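Local coordinates for protein citrate synthase (Metallosphaera sedula, PDB 6ABX) that probably catalyses the condensation of oxaloacetate with acetyl-CoA and water to give citrate and CoA in the tricarboxylic acid cycle, at residues 129-134 against 318-323. Residues are numbered along the deposited sequence; the frame is centred on the assembly and turned at random.
Sequences LIQRTR and GFDPDL
Gln131 grips Asp320 through both ends of its amide, one on the backbone and one on the side chain. Its OE1 takes the N-H of Asp320 in a nearly straight bond, Asp320 N to Gln131 OE1 2.8 Å, while Gln131 NE2 gives a hydrogen to Asp320 OD2 at 2.9 Å. The amide stands almost perpendicular to the carboxylate (planes 89° apart), and Gln131 NE2 meets Asp320 OD2 from above the carboxylate plane. A bend at chi2 (74°) carries Gln131 CD off the straight line of the chain. Gln131 is buried, and its OE1 and NE2 each have a bond to Asp320.

Asp320 OD2 has a second donor, Arg134 NH1, on its anti lone pair, in a longer and more bent bond of 3.3 Å. Arg134, extended from CG to NE, has its main partner in Asp322, which it meets tip to tip with the two groups nearly coplanar. Arg134 NH1 to Asp322 OD1 and Arg134 NH2 to Asp322 OD2 are each 2.7 Å, an end-on pairing, and Ala86 O accepts from NE. An alanine in place of Arg134 would probably leave the Asp322 carboxylate without its charged mate and free to turn, and Asp320 OD2 with one of its two donors lost.

Leu323 brings in the apolar part. Leu323 CD2 lies over one face of the Arg134 guanidinium, 4.0 Å above its plane and offset toward the rim, and also touches Ile130 CG2; CD1 packs on Gln131 CB. Pro91 of helix 91-105 adjoins Arg134, Asp322 and Leu323.

The contact is structural packing away from the annotated sites, joining the last turns of helix 112-134 to the loop between helices 310-316 and 324-343. Asp320 has Arg134 on OD2 and Arg135 on OD1, while Asp322 has Arg134; these positive partners would probably favour the ionised form of both carboxylates.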
loop_
_atom_site.group_PDB
_atom_site.type_symbol
_atom_site.label_atom_id
_atom_site.label_comp_id
_atom_site.label_asym_id
_atom_site.label_seq_id
_atom_site.Cartn_x
_atom_site.Cartn_y
_atom_site.Cartn_z
ATOM N N LEU A 129 17.625 -14.233 6.189
ATOM C CA LEU A 129 17.916 -15.028 4.992
ATOM C C LEU A 129 18.427 -14.158 3.848
ATOM O O LEU A 129 19.402 -14.537 3.191
ATOM C CB LEU A 129 16.677 -15.811 4.603
ATOM C CG LEU A 129 16.816 -16.698 3.372
ATOM C CD1 LEU A 129 17.975 -17.669 3.526
ATOM C CD2 LEU A 129 15.494 -17.425 3.195
ATOM N N ILE A 130 17.916 -12.920 3.699
ATOM C CA ILE A 130 18.522 -12.011 2.740
ATOM C C ILE A 130 20.000 -11.824 3.090
ATOM O O ILE A 130 20.852 -11.930 2.206
ATOM C CB ILE A 130 17.791 -10.653 2.650
ATOM C CG1 ILE A 130 16.365 -10.784 2.149
ATOM C CG2 ILE A 130 18.631 -9.674 1.797
ATOM C CD1 ILE A 130 15.536 -9.517 2.278
ATOM N N GLN A 131 20.290 -11.466 4.350
ATOM C CA GLN A 131 21.645 -11.139 4.742
ATOM C C GLN A 131 22.590 -12.332 4.570
ATOM O O GLN A 131 23.690 -12.143 4.079
ATOM C CB GLN A 131 21.693 -10.675 6.191
ATOM C CG GLN A 131 23.093 -10.384 6.653
ATOM C CD GLN A 131 23.538 -9.099 6.043
ATOM O OE1 GLN A 131 23.203 -7.992 6.534
ATOM N NE2 GLN A 131 24.228 -9.246 4.914
ATOM N N ARG A 132 22.182 -13.507 5.043
ATOM C CA ARG A 132 23.002 -14.734 4.993
ATOM C C ARG A 132 23.287 -15.034 3.511
ATOM O O ARG A 132 24.453 -15.254 3.159
ATOM C CB ARG A 132 22.259 -15.932 5.586
ATOM C CG ARG A 132 21.999 -15.835 7.085
ATOM C CD ARG A 132 23.215 -16.030 7.952
ATOM N NE ARG A 132 23.751 -17.387 8.040
ATOM C CZ ARG A 132 24.850 -17.734 8.702
ATOM N NH1 ARG A 132 25.506 -16.879 9.485
ATOM N NH2 ARG A 132 25.254 -18.988 8.653
ATOM N N THR A 133 22.256 -14.921 2.676
ATOM C CA THR A 133 22.393 -15.289 1.232
ATOM C C THR A 133 23.422 -14.365 0.567
ATOM O O THR A 133 24.278 -14.801 -0.222
ATOM C CB THR A 133 21.036 -15.283 0.530
ATOM O OG1 THR A 133 20.166 -16.236 1.136
ATOM C CG2 THR A 133 21.181 -15.582 -0.939
ATOM N N ARG A 134 23.364 -13.072 0.883
ATOM C CA ARG A 134 24.260 -12.114 0.271
ATOM C C ARG A 134 25.718 -12.452 0.599
ATOM O O ARG A 134 26.623 -12.153 -0.199
ATOM C CB ARG A 134 23.956 -10.688 0.714
ATOM C CG ARG A 134 22.722 -10.153 0.038
ATOM C CD ARG A 134 22.488 -8.838 0.670
ATOM N NE ARG A 134 21.582 -8.017 -0.027
ATOM C CZ ARG A 134 21.475 -6.725 0.281
ATOM N NH1 ARG A 134 22.080 -6.251 1.372
ATOM N NH2 ARG A 134 20.772 -5.938 -0.495
ATOM N N GLY A 318 25.895 -6.107 12.845
ATOM C CA GLY A 318 26.201 -7.010 11.772
ATOM C C GLY A 318 25.256 -6.994 10.614
ATOM O O GLY A 318 25.332 -7.889 9.743
ATOM N N PHE A 319 24.325 -6.008 10.531
ATOM C CA PHE A 319 23.485 -5.887 9.362
ATOM C C PHE A 319 24.103 -4.985 8.289
ATOM O O PHE A 319 24.606 -3.931 8.658
ATOM C CB PHE A 319 22.146 -5.282 9.796
ATOM C CG PHE A 319 21.351 -6.144 10.747
ATOM C CD1 PHE A 319 20.545 -7.140 10.234
ATOM C CD2 PHE A 319 21.397 -5.958 12.112
ATOM C CE1 PHE A 319 19.790 -7.924 11.083
ATOM C CE2 PHE A 319 20.619 -6.727 12.967
ATOM C CZ PHE A 319 19.830 -7.710 12.437
ATOM N N ASP A 320 24.000 -5.341 6.996
ATOM C CA ASP A 320 24.359 -4.494 5.869
ATOM C C ASP A 320 23.491 -3.249 5.955
ATOM O O ASP A 320 22.288 -3.325 6.235
ATOM C CB ASP A 320 24.151 -5.101 4.458
ATOM C CG ASP A 320 25.107 -6.204 4.062
ATOM O OD1 ASP A 320 26.184 -6.279 4.692
ATOM O OD2 ASP A 320 24.736 -7.017 3.149
ATOM N N PRO A 321 24.073 -2.063 5.710
ATOM C CA PRO A 321 23.314 -0.828 5.666
ATOM C C PRO A 321 22.042 -0.834 4.820
ATOM O O PRO A 321 21.032 -0.260 5.253
ATOM C CB PRO A 321 24.320 0.166 5.074
ATOM C CG PRO A 321 25.626 -0.335 5.590
ATOM C CD PRO A 321 25.507 -1.835 5.474
ATOM N N ASP A 322 22.023 -1.515 3.678
ATOM C CA ASP A 322 20.855 -1.311 2.901
ATOM C C ASP A 322 19.708 -2.218 3.400
ATOM O O ASP A 322 18.615 -2.120 2.867
ATOM C CB ASP A 322 21.114 -1.478 1.420
ATOM C CG ASP A 322 21.327 -2.919 1.073
ATOM O OD1 ASP A 322 21.642 -3.669 2.000
ATOM O OD2 ASP A 322 21.199 -3.259 -0.134
ATOM N N LEU A 323 19.958 -3.076 4.395
ATOM C CA LEU A 323 18.833 -3.791 5.058
ATOM C C LEU A 323 18.156 -2.901 6.094
ATOM O O LEU A 323 17.074 -3.310 6.650
ATOM C CB LEU A 323 19.364 -5.073 5.690
ATOM C CG LEU A 323 19.795 -6.122 4.678
ATOM C CD1 LEU A 323 20.144 -7.418 5.370
ATOM C CD2 LEU A 323 18.690 -6.378 3.662
#